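Local structure of elongation factor G (2DY1) at residues A67-R72 with P263-I268; V383-H388 with V447-P452; K517-K522 with A559-M564. The protein binds GTP together with a magnesium ion and probably acts as a GTPase translation elongation factor that supports translocation on the ribosome. All blocks are in the same frame, centred on the assembly; numbering follows the deposited sequence.

How the contacts relate
The three contacts lie in series along the chain, each in a different domain, and no two share a strand or helix. Contact 1 joins an edge strand of the GTP-binding domain to a helix, contact 2 pairs two strands within domain III, and contact 3 packs helix 509-520 against helix 549-566 in domain IV. Contacts 1 and 2 are partly buried, contact 3 mostly buried. Only contact 2 has backbone-to-backbone hydrogen bonds across it; contact 1 relies on apolar packing with a long ion pair on its exposed side, contact 3 on alanine-to-phenylalanine packing plus a lysine bound to carbonyl oxygens. Centres of contacts 2 and 3 are about 31 Å apart, those of contacts 1 and 3 about 70 Å.

Contact 1: residues A67-R72 with P263-I268; sequences APLLFR and PLLELI
Leu-265 packs against Leu-69 and Phe-71, where helix 261-271 of the P-loop GTPase fold covers the edge strand 65-71 of the central sheet. The two axes cross at 94°, with a closest approach of 10.7 Å, so the gap is bridged by side chains and no hydrogen bond spans it. Phe-71 can be followed outward from the strand. Its CB meets CD2 of Leu-265 at 3.7 Å. CG is anti to the backbone N (chi1 -179°), which brings it to the same Leu-265 methyl; the two side chains then slide past each other in opposite directions. Farther out, CE2 reaches CG of Glu-266 at 3.6 Å, and at the tip CZ and CE2 both lie near Glu-266 OE2. That oxygen sits at the ring edge, in its plane, while the carboxylate plane is turned 70° from the ring. Over one face of the Phe-71 ring, CG of Arg-72 lies 3.9 Å above the plane, centred on it. The other branch of Leu-265 completes the apolar patch, CD1 meeting Leu-69 CD1 at 3.9 Å. Leu-69 also touches Leu-30 of helix 22-32, and Leu-265 touches Val-76 of the adjacent strand 74-80, so the patch continues into the domain interior. The exposed side is polar and weaker. The extended Arg-72 chain brings its guanidinium to Glu-266 in a long salt bridge, where the attraction is between charges alone: OE2 lies over one guanidinium face, 3.8 Å from Arg-72 NH1, and no N-H points at it.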
ATOM      1  N   ALA A  67      -8.252  19.262   0.956  1.00  8.43           N
ATOM      2  CA  ALA A  67      -9.338  20.226   0.951  1.00  8.58           C
ATOM      3  C   ALA A  67      -9.159  21.045   2.227  1.00 10.98           C
ATOM      4  O   ALA A  67      -9.493  20.591   3.313  1.00 11.60           O
ATOM      5  CB  ALA A  67     -10.698  19.510   0.956  1.00 11.51           C
ATOM      6  N   PRO A  68      -8.595  22.247   2.111  1.00  8.51           N
ATOM      7  CA  PRO A  68      -8.355  23.125   3.271  1.00  9.18           C
ATOM      8  C   PRO A  68      -9.594  23.929   3.610  1.00 16.38           C
ATOM      9  O   PRO A  68      -9.741  25.066   3.185  1.00 21.83           O
ATOM     10  CB  PRO A  68      -7.181  23.986   2.798  1.00 11.27           C
ATOM     11  CG  PRO A  68      -7.488  24.182   1.311  1.00 13.52           C
ATOM     12  CD  PRO A  68      -8.094  22.847   0.852  1.00 10.78           C
ATOM     13  N   LEU A  69     -10.467  23.349   4.422  1.00 10.48           N
ATOM     14  CA  LEU A  69     -11.724  24.005   4.742  1.00  9.60           C
ATOM     15  C   LEU A  69     -11.632  25.097   5.782  1.00 13.03           C
ATOM     16  O   LEU A  69     -10.923  24.957   6.784  1.00 14.45           O
ATOM     17  CB  LEU A  69     -12.745  22.958   5.208  1.00 11.32           C
ATOM     18  CG  LEU A  69     -12.918  21.761   4.268  1.00 10.84           C
ATOM     19  CD1 LEU A  69     -13.793  20.684   4.951  1.00 12.60           C
ATOM     20  CD2 LEU A  69     -13.587  22.210   2.958  1.00 13.50           C
ATOM     21  N   LEU A  70     -12.334  26.192   5.505  1.00 11.48           N
ATOM     22  CA  LEU A  70     -12.399  27.338   6.407  1.00 13.79           C
ATOM     23  C   LEU A  70     -13.869  27.514   6.763  1.00 14.30           C
ATOM     24  O   LEU A  70     -14.726  27.573   5.884  1.00 15.78           O
ATOM     25  CB  LEU A  70     -11.871  28.586   5.708  1.00 14.92           C
ATOM     26  CG  LEU A  70     -12.030  29.899   6.479  1.00 17.85           C
ATOM     27  CD1 LEU A  70     -11.166  29.876   7.736  1.00 20.31           C
ATOM     28  CD2 LEU A  70     -11.614  31.054   5.574  1.00 21.66           C
ATOM     29  N   PHE A  71     -14.174  27.586   8.051  1.00 13.19           N
ATOM     30  CA  PHE A  71     -15.561  27.727   8.452  1.00 15.24           C
ATOM     31  C   PHE A  71     -15.611  28.499   9.759  1.00 15.24           C
ATOM     32  O   PHE A  71     -15.115  28.043  10.786  1.00 16.14           O
ATOM     33  CB  PHE A  71     -16.174  26.336   8.635  1.00 15.39           C
ATOM     34  CG  PHE A  71     -17.629  26.355   9.033  1.00 18.15           C
ATOM     35  CD1 PHE A  71     -18.598  26.825   8.159  1.00 24.93           C
ATOM     36  CD2 PHE A  71     -18.019  25.887  10.283  1.00 30.88           C
ATOM     37  CE1 PHE A  71     -19.952  26.826   8.526  1.00 25.48           C
ATOM     38  CE2 PHE A  71     -19.363  25.886  10.654  1.00 26.90           C
ATOM     39  CZ  PHE A  71     -20.323  26.356   9.773  1.00 25.99           C
ATOM     40  N   ARG A  72     -16.229  29.674   9.704  1.00 16.99           N
ATOM     41  CA  ARG A  72     -16.351  30.532  10.874  1.00 18.65           C
ATOM     42  C   ARG A  72     -15.037  30.714  11.606  1.00 16.33           C
ATOM     43  O   ARG A  72     -14.984  30.662  12.839  1.00 18.63           O
ATOM     44  CB  ARG A  72     -17.417  29.979  11.807  1.00 21.01           C
ATOM     45  CG  ARG A  72     -18.738  29.855  11.095  1.00 24.53           C
ATOM     46  CD  ARG A  72     -19.889  29.517  12.019  1.00 21.48           C
ATOM     47  NE  ARG A  72     -21.098  29.389  11.220  1.00 26.90           N
ATOM     48  CZ  ARG A  72     -22.281  29.020  11.701  1.00 32.83           C
ATOM     49  NH1 ARG A  72     -22.421  28.738  12.989  1.00 36.18           N
ATOM     50  NH2 ARG A  72     -23.328  28.942  10.888  1.00 36.46           N
ATOM     51  N   PRO A 263     -23.369  20.455   9.148  1.00 11.00           N
ATOM     52  CA  PRO A 263     -23.450  19.867  10.497  1.00 12.60           C
ATOM     53  C   PRO A 263     -22.289  18.859  10.715  1.00 13.50           C
ATOM     54  O   PRO A 263     -21.781  18.711  11.832  1.00 14.13           O
ATOM     55  CB  PRO A 263     -24.808  19.177  10.487  1.00 14.25           C
ATOM     56  CG  PRO A 263     -25.633  20.135   9.681  1.00 14.34           C
ATOM     57  CD  PRO A 263     -24.704  20.498   8.520  1.00 15.60           C
ATOM     58  N   LEU A 264     -21.878  18.160   9.653  1.00 10.62           N
ATOM     59  CA  LEU A 264     -20.760  17.212   9.757  1.00 10.74           C
ATOM     60  C   LEU A 264     -19.478  17.987  10.073  1.00 10.85           C
ATOM     61  O   LEU A 264     -18.660  17.554  10.886  1.00 11.44           O
ATOM     62  CB  LEU A 264     -20.574  16.436   8.441  1.00  9.93           C
ATOM     63  CG  LEU A 264     -19.294  15.605   8.324  1.00 11.87           C
ATOM     64  CD1 LEU A 264     -19.330  14.483   9.348  1.00 15.35           C
ATOM     65  CD2 LEU A 264     -19.173  15.020   6.921  1.00 13.16           C
ATOM     66  N   LEU A 265     -19.295  19.132   9.421  1.00 11.72           N
ATOM     67  CA  LEU A 265     -18.107  19.930   9.670  1.00  9.83           C
ATOM     68  C   LEU A 265     -18.079  20.428  11.123  1.00 12.17           C
ATOM     69  O   LEU A 265     -17.029  20.402  11.779  1.00 12.52           O
ATOM     70  CB  LEU A 265     -18.061  21.093   8.680  1.00 11.03           C
ATOM     71  CG  LEU A 265     -16.779  21.933   8.644  1.00 14.55           C
ATOM     72  CD1 LEU A 265     -15.556  21.046   8.451  1.00 16.55           C
ATOM     73  CD2 LEU A 265     -16.908  22.940   7.491  1.00 15.56           C
ATOM     74  N   GLU A 266     -19.233  20.858  11.622  1.00 11.93           N
ATOM     75  CA  GLU A 266     -19.326  21.333  12.999  1.00 11.78           C
ATOM     76  C   GLU A 266     -19.020  20.177  13.953  1.00 14.85           C
ATOM     77  O   GLU A 266     -18.332  20.353  14.969  1.00 14.01           O
ATOM     78  CB  GLU A 266     -20.722  21.909  13.258  1.00 14.20           C
ATOM     79  CG  GLU A 266     -21.000  23.168  12.425  1.00 17.98           C
ATOM     80  CD  GLU A 266     -22.430  23.685  12.555  1.00 33.18           C
ATOM     81  OE1 GLU A 266     -23.365  22.859  12.573  1.00 31.76           O
ATOM     82  OE2 GLU A 266     -22.621  24.920  12.622  1.00 42.05           O
ATOM     83  N   LEU A 267     -19.518  18.984  13.632  1.00 11.53           N
ATOM     84  CA  LEU A 267     -19.253  17.818  14.471  1.00 12.33           C
ATOM     85  C   LEU A 267     -17.764  17.453  14.458  1.00 15.54           C
ATOM     86  O   LEU A 267     -17.229  17.014  15.470  1.00 12.53           O
ATOM     87  CB  LEU A 267     -20.119  16.631  14.024  1.00 12.14           C
ATOM     88  CG  LEU A 267     -19.958  15.314  14.777  1.00 12.31           C
ATOM     89  CD1 LEU A 267     -20.335  15.498  16.246  1.00 14.91           C
ATOM     90  CD2 LEU A 267     -20.852  14.258  14.133  1.00 13.97           C
ATOM     91  N   ILE A 268     -17.093  17.620  13.316  1.00 10.87           N
ATOM     92  CA  ILE A 268     -15.660  17.344  13.250  1.00 10.18           C
ATOM     93  C   ILE A 268     -14.941  18.248  14.254  1.00 13.64           C
ATOM     94  O   ILE A 268     -14.078  17.785  15.020  1.00 13.58           O
ATOM     95  CB  ILE A 268     -15.136  17.599  11.820  1.00 11.80           C
ATOM     96  CG1 ILE A 268     -15.530  16.415  10.934  1.00 11.88           C
ATOM     97  CG2 ILE A 268     -13.621  17.802  11.825  1.00 15.55           C
ATOM     98  CD1 ILE A 268     -15.394  16.680   9.413  1.00 14.47           C
TER

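Contact 2: residues V383-H388 with V447-P452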
ATOM      1  N   VAL A 383       2.765  -7.663  -6.831  1.00 13.86           N
ATOM      2  CA  VAL A 383       2.344  -7.998  -8.201  1.00 16.73           C
ATOM      3  C   VAL A 383       3.404  -7.514  -9.160  1.00 15.98           C
ATOM      4  O   VAL A 383       3.581  -6.310  -9.361  1.00 14.61           O
ATOM      5  CB  VAL A 383       1.007  -7.327  -8.562  1.00 15.50           C
ATOM      6  CG1 VAL A 383       0.607  -7.719  -9.979  1.00 17.16           C
ATOM      7  CG2 VAL A 383      -0.067  -7.746  -7.568  1.00 20.69           C
ATOM      8  N   PRO A 384       4.118  -8.452  -9.791  1.00 16.17           N
ATOM      9  CA  PRO A 384       5.172  -8.054 -10.714  1.00 14.62           C
ATOM     10  C   PRO A 384       4.839  -8.111 -12.189  1.00 15.82           C
ATOM     11  O   PRO A 384       4.088  -8.973 -12.631  1.00 17.13           O
ATOM     12  CB  PRO A 384       6.267  -9.050 -10.388  1.00 16.74           C
ATOM     13  CG  PRO A 384       5.463 -10.321 -10.259  1.00 18.04           C
ATOM     14  CD  PRO A 384       4.190  -9.904  -9.518  1.00 20.53           C
ATOM     15  N   VAL A 385       5.405  -7.167 -12.925  1.00 14.23           N
ATOM     16  CA  VAL A 385       5.301  -7.170 -14.383  1.00 11.78           C
ATOM     17  C   VAL A 385       6.684  -6.796 -14.904  1.00 15.22           C
ATOM     18  O   VAL A 385       7.438  -6.095 -14.237  1.00 17.79           O
ATOM     19  CB  VAL A 385       4.255  -6.151 -14.959  1.00 13.78           C
ATOM     20  CG1 VAL A 385       2.835  -6.568 -14.581  1.00 14.65           C
ATOM     21  CG2 VAL A 385       4.552  -4.746 -14.485  1.00 14.10           C
ATOM     22  N   ALA A 386       7.057  -7.293 -16.084  1.00 12.84           N
ATOM     23  CA  ALA A 386       8.331  -6.901 -16.665  1.00 14.90           C
ATOM     24  C   ALA A 386       8.003  -5.688 -17.536  1.00 14.78           C
ATOM     25  O   ALA A 386       6.989  -5.685 -18.229  1.00 16.26           O
ATOM     26  CB  ALA A 386       8.909  -8.039 -17.518  1.00 16.12           C
ATOM     27  N   LEU A 387       8.844  -4.657 -17.466  1.00 15.95           N
ATOM     28  CA  LEU A 387       8.650  -3.402 -18.197  1.00 17.01           C
ATOM     29  C   LEU A 387       9.453  -3.323 -19.474  1.00 21.23           C
ATOM     30  O   LEU A 387      10.629  -3.688 -19.489  1.00 21.79           O
ATOM     31  CB  LEU A 387       9.093  -2.205 -17.353  1.00 25.04           C
ATOM     32  CG  LEU A 387       8.395  -1.661 -16.121  1.00 33.03           C
ATOM     33  CD1 LEU A 387       8.811  -0.190 -15.958  1.00 29.97           C
ATOM     34  CD2 LEU A 387       6.917  -1.752 -16.286  1.00 32.84           C
ATOM     35  N   HIS A 388       8.838  -2.806 -20.536  1.00 17.29           N
ATOM     36  CA  HIS A 388       9.520  -2.659 -21.817  1.00 21.40           C
ATOM     37  C   HIS A 388       9.190  -1.311 -22.468  1.00 20.47           C
ATOM     38  O   HIS A 388       8.024  -0.961 -22.597  1.00 21.54           O
ATOM     39  CB  HIS A 388       9.052  -3.746 -22.786  1.00 19.90           C
ATOM     40  CG  HIS A 388       9.006  -5.117 -22.191  1.00 25.37           C
ATOM     41  ND1 HIS A 388      10.076  -5.985 -22.242  1.00 30.15           N
ATOM     42  CD2 HIS A 388       8.022  -5.768 -21.526  1.00 21.00           C
ATOM     43  CE1 HIS A 388       9.754  -7.113 -21.636  1.00 30.65           C
ATOM     44  NE2 HIS A 388       8.513  -7.009 -21.193  1.00 27.07           N
ATOM     45  N   VAL A 447       5.219   2.671 -22.280  1.00 10.49           N
ATOM     46  CA  VAL A 447       5.838   1.434 -21.820  1.00 11.37           C
ATOM     47  C   VAL A 447       4.825   0.314 -21.916  1.00 17.11           C
ATOM     48  O   VAL A 447       3.618   0.558 -21.926  1.00 21.62           O
ATOM     49  CB  VAL A 447       6.315   1.531 -20.347  1.00 16.62           C
ATOM     50  CG1 VAL A 447       7.180   2.767 -20.169  1.00 16.99           C
ATOM     51  CG2 VAL A 447       5.117   1.550 -19.408  1.00 18.33           C
ATOM     52  N   GLU A 448       5.313  -0.914 -22.027  1.00 13.79           N
ATOM     53  CA  GLU A 448       4.416  -2.061 -22.093  1.00 15.26           C
ATOM     54  C   GLU A 448       4.805  -3.023 -20.987  1.00 13.54           C
ATOM     55  O   GLU A 448       5.984  -3.132 -20.654  1.00 16.59           O
ATOM     56  CB  GLU A 448       4.564  -2.794 -23.433  1.00 20.69           C
ATOM     57  CG  GLU A 448       4.599  -1.880 -24.661  1.00 25.34           C
ATOM     58  CD  GLU A 448       3.453  -0.911 -24.669  1.00 29.27           C
ATOM     59  OE1 GLU A 448       2.336  -1.315 -24.282  1.00 30.01           O
ATOM     60  OE2 GLU A 448       3.666   0.255 -25.061  1.00 26.21           O
ATOM     61  N   PHE A 449       3.814  -3.724 -20.442  1.00 16.13           N
ATOM     62  CA  PHE A 449       4.040  -4.730 -19.406  1.00 14.04           C
ATOM     63  C   PHE A 449       3.920  -6.132 -20.001  1.00 18.44           C
ATOM     64  O   PHE A 449       3.106  -6.365 -20.899  1.00 18.35           O
ATOM     65  CB  PHE A 449       2.972  -4.646 -18.306  1.00 14.13           C
ATOM     66  CG  PHE A 449       2.919  -3.335 -17.582  1.00 14.20           C
ATOM     67  CD1 PHE A 449       4.026  -2.510 -17.498  1.00 15.50           C
ATOM     68  CD2 PHE A 449       1.759  -2.975 -16.895  1.00 20.82           C
ATOM     69  CE1 PHE A 449       3.988  -1.349 -16.734  1.00 20.70           C
ATOM     70  CE2 PHE A 449       1.716  -1.814 -16.127  1.00 17.02           C
ATOM     71  CZ  PHE A 449       2.828  -1.004 -16.044  1.00 19.45           C
ATOM     72  N   SER A 450       4.726  -7.065 -19.501  1.00 16.99           N
ATOM     73  CA  SER A 450       4.608  -8.461 -19.909  1.00 17.50           C
ATOM     74  C   SER A 450       4.676  -9.329 -18.648  1.00 17.45           C
ATOM     75  O   SER A 450       5.057  -8.860 -17.571  1.00 16.27           O
ATOM     76  CB  SER A 450       5.724  -8.858 -20.880  1.00 22.48           C
ATOM     77  OG  SER A 450       6.989  -8.843 -20.253  1.00 21.73           O
ATOM     78  N   VAL A 451       4.273 -10.591 -18.762  1.00 17.84           N
ATOM     79  CA  VAL A 451       4.347 -11.489 -17.627  1.00 20.22           C
ATOM     80  C   VAL A 451       5.835 -11.784 -17.450  1.00 20.31           C
ATOM     81  O   VAL A 451       6.528 -12.121 -18.418  1.00 22.30           O
ATOM     82  CB  VAL A 451       3.612 -12.815 -17.909  1.00 22.16           C
ATOM     83  CG1 VAL A 451       3.770 -13.760 -16.729  1.00 24.78           C
ATOM     84  CG2 VAL A 451       2.129 -12.547 -18.183  1.00 23.83           C
ATOM     85  N   PRO A 452       6.355 -11.660 -16.219  1.00 15.47           N
ATOM     86  CA  PRO A 452       7.782 -11.932 -16.001  1.00 15.17           C
ATOM     87  C   PRO A 452       8.174 -13.351 -16.388  1.00 16.50           C
ATOM     88  O   PRO A 452       7.381 -14.288 -16.252  1.00 20.85           O
ATOM     89  CB  PRO A 452       7.957 -11.729 -14.492  1.00 16.02           C
ATOM     90  CG  PRO A 452       6.875 -10.704 -14.150  1.00 17.14           C
ATOM     91  CD  PRO A 452       5.700 -11.198 -14.982  1.00 17.78           C
TER
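His-388 and Ser-450 meet through a short side-chain bond: NE2 of His-388 donates to OG of Ser-450 at 2.6 Å, with an N-H...O angle of 165°. The hydroxyl oxygen lies only 9° out of the imidazole plane, at the ring edge. Ser-450 OG sits between its own backbone N and carbonyl carbon, and it also approaches Ala-386 CB at 3.4 Å. On the face carrying Val-385 and Phe-449 the contact is apolar. Val-385 CG2 stands over the Phe-449 ring in a CH-pi interaction, 3.9 Å from the centroid and 16° off the ring normal. At the end of the pairing, just beyond the strand, Pro-452 CG lies 3.6 Å from Pro-384 O.

These side chains are set by an antiparallel pairing of strands 383-389 and 447-450, the latter an edge strand of the four-stranded sheet in domain III. Ala-386 and Ser-450 form a hydrogen-bonded pair, each amide donating to the other's carbonyl oxygen. Leu-387 and Phe-449 are the non-hydrogen-bonded pair between, and His-388 with Glu-448 is the next hydrogen-bonded one. This alternation sends Ala-386, His-388 and Ser-450 to one face, with Leu-387 and Phe-449 on the other. Phe-449 CA additionally points its hydrogen at Ala-386 O, 3.3 Å away.

Farther out, strand 423-427 flanks strand 383-389 on its other edge, through backbone bonds from Val-385 to Leu-425 and Leu-387 to Leu-423. Helix 430-442 covers the Val-385 face with Leu-433, while Phe-449 rests on Lys-437.

Contact 3: residues K517-K522 with A559-M564; sequences KEAAKK and AFKKVM
Ala-519 CB packs against the Phe-560 ring and the Lys-561 chain, in the tight part of a contact between residues 517-522, on helix 509-520, and the C-terminal half of helix 549-566 in domain IV. The small methyl allows the two backbones to come close, the CA atoms of Ala-519 and Phe-560 lying 6.5 Å apart. Phe-560 CG is anti to its backbone N (chi1 -176°), which directs it toward segment 517-522; the ring atoms then meet Ala-519 and Ala-520. CD1 of Phe-560 meets Ala-519 CB at 3.7 Å, approached obliquely. Next on the ring, CE1 reaches Ala-520 CA at 3.8 Å, and CZ touches Ala-520 CB. Over one face of the Phe-560 ring lies the backbone N of Ala-520, 4.0 Å above the plane and offset toward the rim. Lys-561 bends at chi2 (-66°), and beyond the bend its chain passes Ala-519, where CE packs on CB at 3.6 Å.

From there Lys-561 NZ donates to two carbonyl oxygens: to Ala-519 O at 3.0 Å, and in a weak bond to Lys-522 O. The first bond lies in the carbonyl plane, on a lone pair, with a C=O...N angle of 123°. Ala-519 O also accepts from Lys-522 N, so one oxygen has two donors. Placing an ammonium beside these carbonyl oxygens is probably electrostatically favourable. Beyond these bonds lies the loose, exposed side, given to Lys-522: of its side chain, CB comes nearest to Lys-561 NZ, at 4.0 Å, while the rest is extended and leads away.

Phe-560 of helix 549-566 faces the domain IV sheet, meeting Leu-485 and Leu-487 of strand 477-489 and the ring of Phe-533 on strand 533-541, while Ala-519 touches Ser-557 of helix 549-566 and the backbone of Ala-520 bonds to Val-530.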
ATOM      1  N   LYS A 517      31.503 -21.772  -9.470  1.00 18.54           N
ATOM      2  CA  LYS A 517      30.314 -20.953  -9.273  1.00 21.07           C
ATOM      3  C   LYS A 517      29.935 -20.216 -10.559  1.00 24.66           C
ATOM      4  O   LYS A 517      28.758 -20.114 -10.903  1.00 21.57           O
ATOM      5  CB  LYS A 517      30.521 -19.966  -8.125  1.00 18.53           C
ATOM      6  CG  LYS A 517      30.476 -20.608  -6.736  1.00 25.94           C
ATOM      7  CD  LYS A 517      30.714 -19.549  -5.663  1.00 35.06           C
ATOM      8  CE  LYS A 517      30.508 -20.098  -4.265  1.00 45.64           C
ATOM      9  NZ  LYS A 517      30.741 -19.049  -3.227  1.00 52.42           N
ATOM     10  N   GLU A 518      30.933 -19.729 -11.289  1.00 25.02           N
ATOM     11  CA  GLU A 518      30.661 -19.015 -12.532  1.00 28.66           C
ATOM     12  C   GLU A 518      30.032 -19.912 -13.593  1.00 26.81           C
ATOM     13  O   GLU A 518      29.075 -19.513 -14.261  1.00 29.66           O
ATOM     14  CB  GLU A 518      31.951 -18.352 -13.039  1.00 31.58           C
ATOM     15  CG  GLU A 518      32.475 -17.304 -12.046  1.00 34.79           C
ATOM     16  CD  GLU A 518      33.865 -16.767 -12.375  1.00 46.92           C
ATOM     17  OE1 GLU A 518      34.601 -17.415 -13.149  1.00 48.46           O
ATOM     18  OE2 GLU A 518      34.225 -15.698 -11.835  1.00 43.61           O
ATOM     19  N   ALA A 519      30.532 -21.137 -13.737  1.00 23.21           N
ATOM     20  CA  ALA A 519      29.986 -22.049 -14.725  1.00 21.75           C
ATOM     21  C   ALA A 519      28.602 -22.513 -14.298  1.00 26.83           C
ATOM     22  O   ALA A 519      27.763 -22.854 -15.136  1.00 29.88           O
ATOM     23  CB  ALA A 519      30.909 -23.260 -14.904  1.00 23.77           C
ATOM     24  N   ALA A 520      28.356 -22.521 -12.991  1.00 23.54           N
ATOM     25  CA  ALA A 520      27.067 -22.971 -12.498  1.00 20.78           C
ATOM     26  C   ALA A 520      25.959 -21.970 -12.816  1.00 23.76           C
ATOM     27  O   ALA A 520      24.781 -22.306 -12.728  1.00 24.54           O
ATOM     28  CB  ALA A 520      27.138 -23.237 -10.989  1.00 20.22           C
ATOM     29  N   LYS A 521      26.335 -20.756 -13.205  1.00 23.07           N
ATOM     30  CA  LYS A 521      25.343 -19.733 -13.543  1.00 25.45           C
ATOM     31  C   LYS A 521      24.567 -20.123 -14.796  1.00 29.33           C
ATOM     32  O   LYS A 521      23.421 -19.699 -14.990  1.00 25.42           O
ATOM     33  CB  LYS A 521      26.023 -18.381 -13.764  1.00 32.05           C
ATOM     34  CG  LYS A 521      26.544 -17.729 -12.495  1.00 36.91           C
ATOM     35  CD  LYS A 521      27.359 -16.481 -12.815  1.00 53.45           C
ATOM     36  CE  LYS A 521      27.843 -15.790 -11.545  1.00 57.14           C
ATOM     37  NZ  LYS A 521      28.737 -14.632 -11.843  1.00 63.02           N
ATOM     38  N   LYS A 522      25.189 -20.936 -15.645  1.00 28.20           N
ATOM     39  CA  LYS A 522      24.553 -21.382 -16.876  1.00 27.90           C
ATOM     40  C   LYS A 522      24.644 -22.894 -17.069  1.00 28.19           C
ATOM     41  O   LYS A 522      25.627 -23.400 -17.607  1.00 32.01           O
ATOM     42  CB  LYS A 522      25.184 -20.666 -18.069  1.00 35.58           C
ATOM     43  CG  LYS A 522      24.870 -19.180 -18.118  1.00 44.82           C
ATOM     44  CD  LYS A 522      25.458 -18.527 -19.361  1.00 53.51           C
ATOM     45  CE  LYS A 522      25.051 -17.060 -19.459  1.00 57.71           C
ATOM     46  NZ  LYS A 522      25.646 -16.392 -20.653  1.00 63.85           N
ATOM     47  N   ALA A 559      35.841 -28.028 -16.144  1.00 21.87           N
ATOM     48  CA  ALA A 559      35.545 -29.249 -15.416  1.00 22.68           C
ATOM     49  C   ALA A 559      34.060 -29.284 -15.074  1.00 16.97           C
ATOM     50  O   ALA A 559      33.407 -30.307 -15.250  1.00 20.04           O
ATOM     51  CB  ALA A 559      36.404 -29.333 -14.138  1.00 17.81           C
ATOM     52  N   PHE A 560      33.517 -28.167 -14.597  1.00 17.45           N
ATOM     53  CA  PHE A 560      32.100 -28.150 -14.257  1.00 21.46           C
ATOM     54  C   PHE A 560      31.209 -28.476 -15.463  1.00 18.11           C
ATOM     55  O   PHE A 560      30.310 -29.316 -15.380  1.00 19.98           O
ATOM     56  CB  PHE A 560      31.700 -26.796 -13.658  1.00 19.94           C
ATOM     57  CG  PHE A 560      30.273 -26.755 -13.196  1.00 21.87           C
ATOM     58  CD1 PHE A 560      29.251 -26.411 -14.081  1.00 22.93           C
ATOM     59  CD2 PHE A 560      29.940 -27.140 -11.901  1.00 20.50           C
ATOM     60  CE1 PHE A 560      27.903 -26.457 -13.681  1.00 21.57           C
ATOM     61  CE2 PHE A 560      28.595 -27.194 -11.490  1.00 21.41           C
ATOM     62  CZ  PHE A 560      27.583 -26.852 -12.386  1.00 22.70           C
ATOM     63  N   LYS A 561      31.461 -27.820 -16.589  1.00 23.08           N
ATOM     64  CA  LYS A 561      30.657 -28.066 -17.788  1.00 24.10           C
ATOM     65  C   LYS A 561      30.700 -29.526 -18.236  1.00 27.03           C
ATOM     66  O   LYS A 561      29.666 -30.128 -18.535  1.00 25.31           O
ATOM     67  CB  LYS A 561      31.136 -27.174 -18.933  1.00 27.37           C
ATOM     68  CG  LYS A 561      31.126 -25.687 -18.626  1.00 30.48           C
ATOM     69  CD  LYS A 561      29.715 -25.150 -18.419  1.00 36.38           C
ATOM     70  CE  LYS A 561      29.725 -23.626 -18.301  1.00 39.03           C
ATOM     71  NZ  LYS A 561      28.360 -23.053 -18.117  1.00 41.40           N
ATOM     72  N   LYS A 562      31.900 -30.100 -18.282  1.00 24.73           N
ATOM     73  CA  LYS A 562      32.054 -31.492 -18.695  1.00 21.37           C
ATOM     74  C   LYS A 562      31.356 -32.447 -17.739  1.00 22.56           C
ATOM     75  O   LYS A 562      30.593 -33.318 -18.151  1.00 26.29           O
ATOM     76  CB  LYS A 562      33.545 -31.849 -18.761  1.00 27.82           C
ATOM     77  CG  LYS A 562      33.815 -33.317 -19.063  1.00 29.41           C
ATOM     78  CD  LYS A 562      35.304 -33.659 -18.949  1.00 32.50           C
ATOM     79  CE  LYS A 562      36.172 -32.742 -19.816  1.00 34.04           C
ATOM     80  NZ  LYS A 562      37.628 -33.125 -19.793  1.00 34.10           N
ATOM     81  N   VAL A 563      31.614 -32.279 -16.444  1.00 21.34           N
ATOM     82  CA  VAL A 563      31.033 -33.180 -15.470  1.00 20.14           C
ATOM     83  C   VAL A 563      29.516 -33.083 -15.322  1.00 16.55           C
ATOM     84  O   VAL A 563      28.838 -34.104 -15.209  1.00 23.18           O
ATOM     85  CB  VAL A 563      31.716 -32.992 -14.088  1.00 20.45           C
ATOM     86  CG1 VAL A 563      31.174 -34.008 -13.093  1.00 21.92           C
ATOM     87  CG2 VAL A 563      33.230 -33.165 -14.243  1.00 25.91           C
ATOM     88  N   MET A 564      28.969 -31.869 -15.321  1.00 23.25           N
ATOM     89  CA  MET A 564      27.525 -31.744 -15.171  1.00 20.54           C
ATOM     90  C   MET A 564      26.782 -32.497 -16.275  1.00 19.52           C
ATOM     91  O   MET A 564      25.714 -33.068 -16.036  1.00 25.07           O
ATOM     92  CB  MET A 564      27.092 -30.278 -15.189  1.00 23.68           C
ATOM     93  CG  MET A 564      25.585 -30.131 -15.097  1.00 24.32           C
ATOM     94  SD  MET A 564      25.026 -28.429 -15.177  1.00 28.37           S
ATOM     95  CE  MET A 564      23.218 -28.719 -15.134  1.00 28.08           C
TER